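Local coordinates for choline binding protein PCPA (PDB 4CP6) that is a vaccine antigen of Streptococcus pneumoniae, probably held on the cell surface by binding choline, that presents a leucine-rich repeat domain whose own role is not established, at residues K27-E32 and V73-S78; T37-N42 and K106-G111; K56-P61 and Q79-Y84; I240-Q245 and E249-P254. All coordinates share one frame; numbering follows the deposited sequence. Where two conformers were deposited one is given.

Contact 1: residues K27-E32 and V73-S78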
# COMPACT_ATOMS: atom_id res chain seq x y z
N LYS A 27 16.25 -27.86 -9.39
CA LYS A 27 15.17 -28.77 -9.71
C LYS A 27 14.83 -28.64 -11.18
O LYS A 27 14.67 -27.54 -11.67
CB LYS A 27 13.95 -28.48 -8.80
CG LYS A 27 12.77 -29.39 -9.02
CD LYS A 27 11.69 -29.13 -7.99
CE LYS A 27 10.48 -29.98 -8.25
NZ LYS A 27 9.56 -29.97 -7.08
N VAL A 28 14.80 -29.77 -11.92
CA VAL A 28 14.55 -29.81 -13.35
C VAL A 28 13.13 -29.36 -13.64
O VAL A 28 12.16 -29.90 -13.09
CB VAL A 28 14.84 -31.23 -13.93
CG1 VAL A 28 14.55 -31.26 -15.43
CG2 VAL A 28 16.29 -31.65 -13.65
N LEU A 29 13.04 -28.36 -14.52
CA LEU A 29 11.77 -27.80 -14.98
C LEU A 29 11.35 -28.42 -16.30
O LEU A 29 10.17 -28.74 -16.48
CB LEU A 29 11.87 -26.27 -15.08
CG LEU A 29 12.18 -25.50 -13.83
CD1 LEU A 29 12.37 -24.04 -14.17
CD2 LEU A 29 11.08 -25.65 -12.77
N THR A 30 12.30 -28.53 -17.24
CA THR A 30 12.08 -29.15 -18.55
C THR A 30 13.33 -29.94 -18.95
O THR A 30 14.45 -29.64 -18.49
CB THR A 30 11.83 -28.12 -19.66
OG1 THR A 30 13.03 -27.36 -19.86
CG2 THR A 30 10.62 -27.19 -19.39
N VAL A 31 13.15 -30.94 -19.83
CA VAL A 31 14.25 -31.73 -20.37
C VAL A 31 13.78 -32.39 -21.65
O VAL A 31 12.68 -32.93 -21.70
CB VAL A 31 14.87 -32.75 -19.36
CG1 VAL A 31 13.91 -33.90 -19.03
CG2 VAL A 31 16.22 -33.29 -19.86
N GLU A 32 14.61 -32.29 -22.69
CA GLU A 32 14.35 -32.91 -23.99
C GLU A 32 15.72 -33.25 -24.55
O GLU A 32 16.52 -32.35 -24.83
CB GLU A 32 13.58 -31.97 -24.94
CG GLU A 32 12.97 -32.73 -26.12
CD GLU A 32 12.31 -31.91 -27.21
OE1 GLU A 32 11.89 -30.76 -26.95
OE2 GLU A 32 12.19 -32.44 -28.34
N VAL A 73 19.90 -22.38 -16.04
CA VAL A 73 19.19 -21.94 -14.82
C VAL A 73 18.27 -20.79 -15.27
O VAL A 73 18.77 -19.69 -15.61
CB VAL A 73 20.16 -21.48 -13.70
CG1 VAL A 73 19.40 -21.07 -12.44
CG2 VAL A 73 21.18 -22.59 -13.37
N THR A 74 16.95 -21.05 -15.35
CA THR A 74 16.00 -20.06 -15.87
C THR A 74 15.15 -19.41 -14.78
O THR A 74 14.43 -18.45 -15.07
CB THR A 74 15.10 -20.73 -16.92
OG1 THR A 74 14.46 -21.85 -16.32
CG2 THR A 74 15.89 -21.22 -18.16
N GLU A 75 15.15 -19.97 -13.57
CA GLU A 75 14.31 -19.43 -12.50
C GLU A 75 14.99 -19.47 -11.17
O GLU A 75 15.79 -20.38 -10.89
CB GLU A 75 12.98 -20.22 -12.41
CG GLU A 75 12.22 -20.27 -13.73
CD GLU A 75 10.79 -20.73 -13.66
OE1 GLU A 75 10.26 -20.86 -12.53
OE2 GLU A 75 10.20 -20.99 -14.73
N VAL A 76 14.66 -18.50 -10.31
CA VAL A 76 15.04 -18.51 -8.91
C VAL A 76 13.84 -19.13 -8.18
O VAL A 76 12.73 -18.56 -8.23
CB VAL A 76 15.40 -17.13 -8.35
CG1 VAL A 76 15.61 -17.19 -6.84
CG2 VAL A 76 16.66 -16.58 -9.04
N ALA A 77 14.04 -20.29 -7.53
CA ALA A 77 12.95 -20.96 -6.85
C ALA A 77 12.49 -20.20 -5.61
O ALA A 77 13.27 -19.49 -4.98
CB ALA A 77 13.37 -22.36 -6.44
N SER A 78 11.23 -20.44 -5.18
CA SER A 78 10.76 -19.86 -3.94
C SER A 78 11.74 -20.23 -2.81
O SER A 78 12.20 -21.39 -2.72
CB SER A 78 9.39 -20.39 -3.58
OG SER A 78 8.48 -19.99 -4.58
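Leu29 reaches across to Thr74 and Glu75 with one methyl group, and the touching between residues 27-32 and 73-78 all passes through it. Its CD1 lies 3.7 Å from Thr74 OG1 and also 3.7 Å from the carboxylate carbon Glu75 CD. These are van der Waals contacts of a methyl with polar groups. The side chains of Leu29 and Thr74 lie alongside each other, pointing in opposite senses, whereas Glu75 runs obliquely across the leucine. Because Glu75 is extended beyond CG, the methyl meets a length of it: Leu29 CD1 is 3.8 Å from Glu75 CG and 3.8 Å from Glu75 OE2. Leu29 owes its reach to a CG that is anti to the carbonyl carbon (chi1 -60°).

No hydrogen bond joins the two segments, since they are next-but-one neighbours in a mixed beta sheet at the N-terminal end of the chain. Strand 35-40 runs between them, antiparallel to 24-32 and parallel to 69-76, and the CA atoms of Leu29 and Thr74 are 8.9 Å apart. Leu29 and Thr30 form a classic beta bulge, both facing Thr37 of that intervening strand.

Main-chain hydrogen bonds tie both bulge residues to Thr37, and the hydroxyl of Thr30 is hydrogen-bonded to that of Thr37. Leu29 also packs on the side chains of Thr37 and Gln39, thus bridging over the middle strand. Further along, Val73 O accepts a hydrogen bond from Ser103 OG, and Ser78 OG is bonded to Lys109 O, the two partners lying on either side of strand 106-107 in sequence.

Contact 2: residues T37-N42 and K106-G111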
# COMPACT_ATOMS: atom_id res chain seq x y z
N THR A 37 16.15 -27.26 -18.55
CA THR A 37 16.14 -26.05 -17.73
C THR A 37 15.94 -26.44 -16.31
O THR A 37 15.25 -27.44 -16.04
CB THR A 37 15.06 -25.04 -18.18
OG1 THR A 37 13.76 -25.60 -17.98
CG2 THR A 37 15.23 -24.62 -19.61
N VAL A 38 16.52 -25.65 -15.39
CA VAL A 38 16.34 -25.85 -13.96
C VAL A 38 16.00 -24.54 -13.24
O VAL A 38 16.33 -23.46 -13.72
CB VAL A 38 17.61 -26.45 -13.26
CG1 VAL A 38 17.85 -27.91 -13.63
CG2 VAL A 38 18.87 -25.61 -13.49
N GLN A 39 15.37 -24.67 -12.08
CA GLN A 39 15.27 -23.59 -11.11
C GLN A 39 16.42 -23.82 -10.12
O GLN A 39 16.79 -24.97 -9.83
CB GLN A 39 13.93 -23.57 -10.35
CG GLN A 39 13.67 -24.83 -9.52
CD GLN A 39 12.31 -24.78 -8.87
OE1 GLN A 39 11.31 -24.40 -9.49
NE2 GLN A 39 12.24 -25.21 -7.62
N VAL A 40 17.00 -22.72 -9.61
CA VAL A 40 18.00 -22.76 -8.56
C VAL A 40 17.23 -22.75 -7.24
O VAL A 40 16.42 -21.84 -7.01
CB VAL A 40 19.12 -21.68 -8.67
CG1 VAL A 40 18.54 -20.27 -8.80
CG2 VAL A 40 20.09 -21.76 -7.50
N GLY A 41 17.42 -23.80 -6.46
CA GLY A 41 16.74 -24.02 -5.19
C GLY A 41 15.68 -25.09 -5.37
O GLY A 41 15.11 -25.23 -6.45
N ASN A 42 15.42 -25.88 -4.29
CA ASN A 42 14.39 -26.93 -4.37
C ASN A 42 12.97 -26.38 -4.22
O ASN A 42 12.02 -27.14 -4.37
CB ASN A 42 14.68 -28.04 -3.32
CG ASN A 42 14.64 -27.56 -1.88
OD1 ASN A 42 14.19 -26.44 -1.57
ND2 ASN A 42 15.10 -28.39 -0.95
N LYS A 106 12.44 -15.79 -14.44
CA LYS A 106 11.43 -15.62 -13.41
C LYS A 106 12.06 -15.73 -12.05
O LYS A 106 12.90 -16.61 -11.84
CB LYS A 106 10.34 -16.68 -13.56
CG LYS A 106 9.19 -16.53 -12.57
CD LYS A 106 7.88 -17.10 -13.07
CE LYS A 106 7.86 -18.61 -13.09
NZ LYS A 106 6.49 -19.15 -13.31
N ILE A 107 11.64 -14.90 -11.13
CA ILE A 107 11.95 -14.98 -9.70
C ILE A 107 10.63 -15.41 -9.07
O ILE A 107 9.64 -14.67 -9.12
CB ILE A 107 12.51 -13.68 -9.11
CG1 ILE A 107 13.91 -13.38 -9.71
CG2 ILE A 107 12.59 -13.84 -7.56
CD1 ILE A 107 14.43 -11.93 -9.46
N GLN A 108 10.58 -16.63 -8.56
CA GLN A 108 9.38 -17.17 -7.93
C GLN A 108 9.05 -16.46 -6.62
O GLN A 108 9.87 -15.70 -6.08
CB GLN A 108 9.55 -18.68 -7.69
CG GLN A 108 9.58 -19.48 -9.00
CD GLN A 108 9.92 -20.93 -8.81
OE1 GLN A 108 10.38 -21.63 -9.76
NE2 GLN A 108 9.73 -21.43 -7.61
N LYS A 109 7.85 -16.73 -6.08
CA LYS A 109 7.42 -16.07 -4.85
C LYS A 109 8.43 -16.27 -3.74
O LYS A 109 8.97 -17.38 -3.58
CB LYS A 109 6.03 -16.56 -4.38
CG LYS A 109 5.89 -18.05 -4.23
CD LYS A 109 4.45 -18.43 -3.92
CE LYS A 109 4.39 -19.90 -3.57
NZ LYS A 109 3.09 -20.28 -2.96
N LYS A 110 8.75 -15.20 -3.00
CA LYS A 110 9.69 -15.28 -1.88
C LYS A 110 11.07 -15.79 -2.30
O LYS A 110 11.82 -16.28 -1.44
CB LYS A 110 9.08 -16.13 -0.74
CG LYS A 110 7.91 -15.38 -0.09
CD LYS A 110 7.40 -16.03 1.16
CE LYS A 110 6.45 -15.04 1.80
NZ LYS A 110 6.02 -15.54 3.15
N GLY A 111 11.46 -15.59 -3.56
CA GLY A 111 12.79 -16.05 -3.98
C GLY A 111 13.92 -15.41 -3.19
O GLY A 111 14.97 -16.04 -3.00
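Gln39 and Gln108 meet through their amide ends, where the N-terminal sheet passes into the leucine-rich repeat solenoid. Strand 35-40 and strand 106-107 lie on the two flanks of strand 69-76, each parallel to it, and the two glutamines reach toward each other across that strand. The nearest CA atoms of the two segments, Gln39 CA and Lys106 CA, are 9.1 Å apart.

Gln108 gives up slightly more surface than Gln39. Its chain is extended beyond CG and crosses the side chain of Gln39 at about a right angle, with the amide planes turned 61° apart. The atoms modelled as Gln39 OE1 and Gln108 OE1 are 2.9 Å apart, but the amide of Gln108 is probably turned over, and the nature of this pair is therefore doubtful. Behind the side chain, Gln108 begins a type II beta turn that ends at Gly111, closed by a hydrogen bond from Gly111 N to Gln108 O (3.0 Å).

Gln39 is buried, packing also on Lys27 and Ala77. A CG placed between the backbone N and the carbonyl carbon (chi1 62°), followed by an extended chain, brings its amide back over the loop that follows the strand. There Gln39 NE2 donates to Gly41 O at 3.1 Å with an N-H...O angle of 153°, the donor standing out of the carbonyl plane.

Contact 3: residues K56-P61 and Q79-Y84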
# COMPACT_ATOMS: atom_id res chain seq x y z
N LYS A 56 30.04 -11.05 1.36
CA LYS A 56 30.84 -10.90 0.14
C LYS A 56 29.91 -11.08 -1.07
O LYS A 56 28.85 -11.67 -0.93
CB LYS A 56 31.97 -11.95 0.10
CG LYS A 56 33.01 -11.73 1.20
CD LYS A 56 34.29 -12.51 0.97
CE LYS A 56 35.21 -12.36 2.17
NZ LYS A 56 34.66 -13.04 3.38
N PRO A 57 30.29 -10.56 -2.26
CA PRO A 57 29.42 -10.71 -3.44
C PRO A 57 29.27 -12.15 -3.89
O PRO A 57 30.19 -12.97 -3.77
CB PRO A 57 30.15 -9.89 -4.51
CG PRO A 57 31.00 -8.93 -3.75
CD PRO A 57 31.49 -9.76 -2.60
N PHE A 58 28.07 -12.48 -4.40
CA PHE A 58 27.79 -13.81 -4.89
C PHE A 58 27.11 -13.72 -6.25
O PHE A 58 26.29 -12.80 -6.45
CB PHE A 58 26.86 -14.54 -3.90
CG PHE A 58 26.35 -15.88 -4.37
CD1 PHE A 58 27.18 -17.00 -4.33
CD2 PHE A 58 25.04 -16.04 -4.83
CE1 PHE A 58 26.72 -18.25 -4.76
CE2 PHE A 58 24.59 -17.29 -5.26
CZ PHE A 58 25.42 -18.39 -5.20
N THR A 59 27.40 -14.64 -7.16
CA THR A 59 26.77 -14.72 -8.46
C THR A 59 25.98 -16.01 -8.58
O THR A 59 26.51 -17.10 -8.33
CB THR A 59 27.81 -14.58 -9.60
OG1 THR A 59 28.43 -13.31 -9.46
CG2 THR A 59 27.17 -14.67 -11.00
N ILE A 60 24.71 -15.91 -8.94
CA ILE A 60 23.89 -17.09 -9.13
C ILE A 60 24.41 -17.82 -10.36
O ILE A 60 24.54 -17.21 -11.43
CB ILE A 60 22.40 -16.73 -9.33
CG1 ILE A 60 21.85 -16.07 -8.08
CG2 ILE A 60 21.57 -17.98 -9.69
CD1 ILE A 60 20.38 -15.45 -8.28
N PRO A 61 24.67 -19.14 -10.25
CA PRO A 61 25.10 -19.88 -11.44
C PRO A 61 24.07 -19.84 -12.59
O PRO A 61 22.87 -19.68 -12.35
CB PRO A 61 25.35 -21.30 -10.90
CG PRO A 61 25.63 -21.09 -9.43
CD PRO A 61 24.65 -20.02 -9.06
N GLN A 79 12.05 -19.27 -1.92
CA GLN A 79 12.94 -19.42 -0.77
C GLN A 79 14.41 -19.62 -1.12
O GLN A 79 15.22 -19.62 -0.21
CB GLN A 79 12.48 -20.60 0.15
CG GLN A 79 10.98 -20.66 0.47
CD GLN A 79 10.48 -19.51 1.31
OE1 GLN A 79 11.25 -18.82 1.99
NE2 GLN A 79 9.20 -19.24 1.24
N ALA A 80 14.78 -19.74 -2.42
CA ALA A 80 16.18 -20.08 -2.73
C ALA A 80 17.20 -19.15 -2.12
O ALA A 80 18.22 -19.62 -1.58
CB ALA A 80 16.38 -20.17 -4.24
N PHE A 81 16.96 -17.84 -2.21
CA PHE A 81 17.89 -16.88 -1.64
C PHE A 81 17.24 -16.09 -0.52
O PHE A 81 17.52 -14.91 -0.29
CB PHE A 81 18.55 -16.02 -2.72
CG PHE A 81 19.35 -16.89 -3.66
CD1 PHE A 81 20.52 -17.53 -3.22
CD2 PHE A 81 18.92 -17.12 -4.95
CE1 PHE A 81 21.24 -18.37 -4.07
CE2 PHE A 81 19.64 -17.98 -5.80
CZ PHE A 81 20.79 -18.60 -5.35
N SER A 82 16.35 -16.77 0.21
CA SER A 82 15.74 -16.12 1.35
C SER A 82 16.70 -16.17 2.54
O SER A 82 17.55 -17.07 2.64
CB SER A 82 14.42 -16.77 1.72
OG SER A 82 14.66 -18.11 2.08
N TYR A 83 16.54 -15.22 3.43
CA TYR A 83 17.33 -15.15 4.64
C TYR A 83 16.36 -15.33 5.76
O TYR A 83 15.38 -14.58 5.89
CB TYR A 83 18.10 -13.82 4.78
CG TYR A 83 18.70 -13.68 6.16
CD1 TYR A 83 19.93 -14.27 6.46
CD2 TYR A 83 17.95 -13.18 7.22
CE1 TYR A 83 20.45 -14.24 7.75
CE2 TYR A 83 18.43 -13.21 8.53
CZ TYR A 83 19.68 -13.73 8.79
OH TYR A 83 20.17 -13.73 10.09
N TYR A 84 16.67 -16.33 6.60
CA TYR A 84 15.93 -16.61 7.82
C TYR A 84 16.89 -16.84 8.96
O TYR A 84 17.90 -17.54 8.81
CB TYR A 84 15.05 -17.85 7.68
CG TYR A 84 13.91 -17.67 6.72
CD1 TYR A 84 12.74 -17.04 7.12
CD2 TYR A 84 13.95 -18.22 5.45
CE1 TYR A 84 11.67 -16.88 6.24
CE2 TYR A 84 12.89 -18.10 4.57
CZ TYR A 84 11.75 -17.41 4.96
OH TYR A 84 10.72 -17.28 4.07
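The nearest CA atoms across the two segments are those of Ile60 and Phe81, 9.6 Å apart, so the segments meet through side chains. Residues 56-61 carry the strand 57-59, an outermost strand of a parallel sheet whose next member is 97-100. Residues 79-84 have no regular helix or strand and open with a type I beta turn from Gln79 to Ser82. Gln79 O takes two bonds from one residue, from Ser82 N at 3.1 Å and from Ser82 OG at 2.8 Å, both arriving on the same face of the carbonyl plane. Tyr84 OH adds a short bond to Gln79 OE1, 2.6 Å long, linking the end of the segment to the start of the turn.

The turn directs Phe81 toward the strand, and its ring is gripped at two places. Phe58 CE2 touches Phe81 CE1 at 3.7 Å; the two rings meet obliquely, planes 52° apart and centroids 5.8 Å apart. On another part of the ring, Ile60 CD1 lies 3.6 Å from Phe81 CE2, with Ile60 CG1 close by. Phe58 swings out with CG anti to the backbone N (chi1 173°), which carries its ring to Phe81.

Val76 packs against both Ile60 and Phe81, and Phe49 makes an edge-to-face pair with Phe58; these contacts are apolar. The Ala80-Phe81 pair following strand 69-76 resembles the Ala-Phe that recurs in BspA-type leucine-rich repeats, and a buried phenylalanine packed against the edge strand of a parallel sheet is consistent with the core of such a solenoid at its N-terminal end.

Contact 4: residues I240-Q245 and E249-P254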
# COMPACT_ATOMS: atom_id res chain seq x y z
N ILE A 240 -4.74 8.52 -7.06
CA ILE A 240 -4.24 7.25 -6.58
C ILE A 240 -3.35 7.42 -5.35
O ILE A 240 -3.52 6.68 -4.38
CB ILE A 240 -3.51 6.50 -7.72
CG1 ILE A 240 -4.48 6.25 -8.90
CG2 ILE A 240 -2.91 5.15 -7.23
CD1 ILE A 240 -3.81 5.74 -10.18
N TYR A 241 -2.37 8.33 -5.42
CA TYR A 241 -1.46 8.46 -4.29
C TYR A 241 -0.91 9.85 -4.16
O TYR A 241 -0.32 10.37 -5.12
CB TYR A 241 -0.33 7.43 -4.35
CG TYR A 241 0.53 7.47 -3.10
CD1 TYR A 241 -0.02 7.22 -1.84
CD2 TYR A 241 1.88 7.81 -3.16
CE1 TYR A 241 0.75 7.30 -0.68
CE2 TYR A 241 2.67 7.84 -2.02
CZ TYR A 241 2.11 7.61 -0.78
OH TYR A 241 2.88 7.71 0.36
N TYR A 242 -1.06 10.44 -2.96
CA TYR A 242 -0.50 11.74 -2.62
C TYR A 242 0.73 11.42 -1.75
O TYR A 242 0.57 10.90 -0.63
CB TYR A 242 -1.52 12.54 -1.85
CG TYR A 242 -1.09 13.97 -1.62
CD1 TYR A 242 -0.24 14.31 -0.57
CD2 TYR A 242 -1.60 15.00 -2.41
CE1 TYR A 242 0.12 15.64 -0.33
CE2 TYR A 242 -1.26 16.33 -2.17
CZ TYR A 242 -0.39 16.64 -1.15
OH TYR A 242 -0.08 17.95 -0.90
N PRO A 243 1.96 11.70 -2.22
CA PRO A 243 3.14 11.31 -1.42
C PRO A 243 3.13 11.82 -0.00
O PRO A 243 2.87 13.00 0.20
CB PRO A 243 4.32 11.85 -2.23
CG PRO A 243 3.79 11.83 -3.66
CD PRO A 243 2.34 12.27 -3.52
N SER A 244 3.43 10.95 0.98
CA SER A 244 3.33 11.34 2.38
C SER A 244 4.25 12.49 2.72
O SER A 244 3.96 13.25 3.67
CB SER A 244 3.60 10.16 3.32
OG SER A 244 4.96 9.73 3.29
N GLN A 245 5.39 12.62 1.98
CA GLN A 245 6.38 13.65 2.33
C GLN A 245 6.33 14.86 1.41
O GLN A 245 7.20 15.73 1.50
CB GLN A 245 7.82 13.08 2.44
CG GLN A 245 7.92 11.86 3.33
CD GLN A 245 7.28 12.07 4.68
OE1 GLN A 245 6.15 11.58 4.95
NE2 GLN A 245 7.97 12.78 5.55
N GLU A 249 1.40 22.89 2.42
CA GLU A 249 0.47 22.99 3.55
C GLU A 249 -0.98 22.90 3.14
O GLU A 249 -1.83 22.55 3.96
CB GLU A 249 0.75 24.27 4.37
CG GLU A 249 2.06 24.21 5.12
CD GLU A 249 2.28 25.33 6.12
OE1 GLU A 249 1.31 26.02 6.48
OE2 GLU A 249 3.43 25.47 6.60
N SER A 250 -1.30 23.25 1.88
CA SER A 250 -2.68 23.21 1.43
C SER A 250 -2.72 22.56 0.06
O SER A 250 -1.73 22.60 -0.68
CB SER A 250 -3.29 24.60 1.37
OG SER A 250 -2.53 25.39 0.47
N TYR A 251 -3.86 21.99 -0.28
CA TYR A 251 -4.02 21.30 -1.57
C TYR A 251 -5.46 21.29 -1.95
O TYR A 251 -6.34 21.17 -1.08
CB TYR A 251 -3.50 19.84 -1.46
CG TYR A 251 -3.52 19.06 -2.76
CD1 TYR A 251 -2.59 19.31 -3.76
CD2 TYR A 251 -4.44 18.03 -2.97
CE1 TYR A 251 -2.60 18.59 -4.95
CE2 TYR A 251 -4.46 17.29 -4.15
CZ TYR A 251 -3.54 17.59 -5.14
OH TYR A 251 -3.53 16.89 -6.31
N LYS A 252 -5.71 21.40 -3.27
CA LYS A 252 -7.03 21.31 -3.83
C LYS A 252 -7.03 20.19 -4.87
O LYS A 252 -6.23 20.23 -5.79
CB LYS A 252 -7.45 22.63 -4.52
CG LYS A 252 -7.51 23.82 -3.57
CD LYS A 252 -7.93 25.10 -4.29
CE LYS A 252 -7.57 26.31 -3.47
NZ LYS A 252 -6.80 27.29 -4.29
N THR A 253 -7.92 19.20 -4.73
CA THR A 253 -8.00 18.16 -5.76
C THR A 253 -8.54 18.79 -7.05
O THR A 253 -9.38 19.72 -7.02
CB THR A 253 -8.87 16.99 -5.29
OG1 THR A 253 -10.17 17.49 -4.91
CG2 THR A 253 -8.24 16.23 -4.16
N PRO A 254 -8.11 18.27 -8.21
CA PRO A 254 -8.61 18.83 -9.48
C PRO A 254 -10.09 18.57 -9.70
O PRO A 254 -10.67 17.65 -9.11
CB PRO A 254 -7.76 18.12 -10.55
CG PRO A 254 -7.19 16.91 -9.88
CD PRO A 254 -7.12 17.20 -8.40
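Tyr242 presents the edge of its ring to a face of Tyr251 in a T-shaped aromatic pair. The ring planes stand at 72° and the centroids are 4.8 Å apart. Tyr242 CE2 does the touching: it sits over the centre of the Tyr251 ring, 3.5 Å above the plane. The hydroxyl end of Tyr242 carries on past this point toward the base of its partner, with Tyr242 OH 3.9 Å from Tyr251 CB. The two side chains run roughly antiparallel, each starting with CG opposite its own main-chain nitrogen (chi1 -172° for Tyr242 and -176° for Tyr251).

A second layer sets both rings. Phe265 stacks on Tyr242, and Val230 packs on it, while Tyr251 is lined by Phe232, Leu239, Leu271 and Leu274. Strand 250-252 begins the three-stranded parallel sheet that continues with 273-275, whereas Tyr242 lies just past the end of strand 238-241, in the sheet that also contains 230-233 and 259-260; the pair thus links the neighbourhood of one sheet of the leucine-rich repeat region to the edge of another across a short connection.

Further out, the backbone leading into Tyr242 is shaped by a classic beta bulge in which Ile240 and Tyr241 both face Leu231. Tyr241 leaves the chain at roughly a right angle to Tyr242 and stacks with Phe206, and its OH accepts a weak hydrogen bond from Ser244 N (3.3 Å) across Pro243.

With no hydrogen bond between the segments, the pairing probably rests on dispersion, helped by the attraction expected between the slightly positive C-H edge of Tyr242 and the electron-rich face of Tyr251.

Overall arrangement
Contacts 1, 2 and 3 crowd together at the N-terminal end of the solenoid, whereas contact 4 lies on the opposite side of the chain's centre, 40 to 45 Å from them between centres. Contacts 1 and 2 (7 Å apart) share one mixed sheet, built from strands 24-32, 35-40, 69-76 and 106-107, and their segments alternate along the chain. Contact 3, 11 Å from contact 2, falls between its two segments in sequence and brings in the parallel sheet begun by strand 57-59. The interleaved first group is consistent with an N-terminal cap on the solenoid; contact 4, last in sequence, is a local join nearer the middle of the chain, between the sheets of strands 238-241 and 250-252.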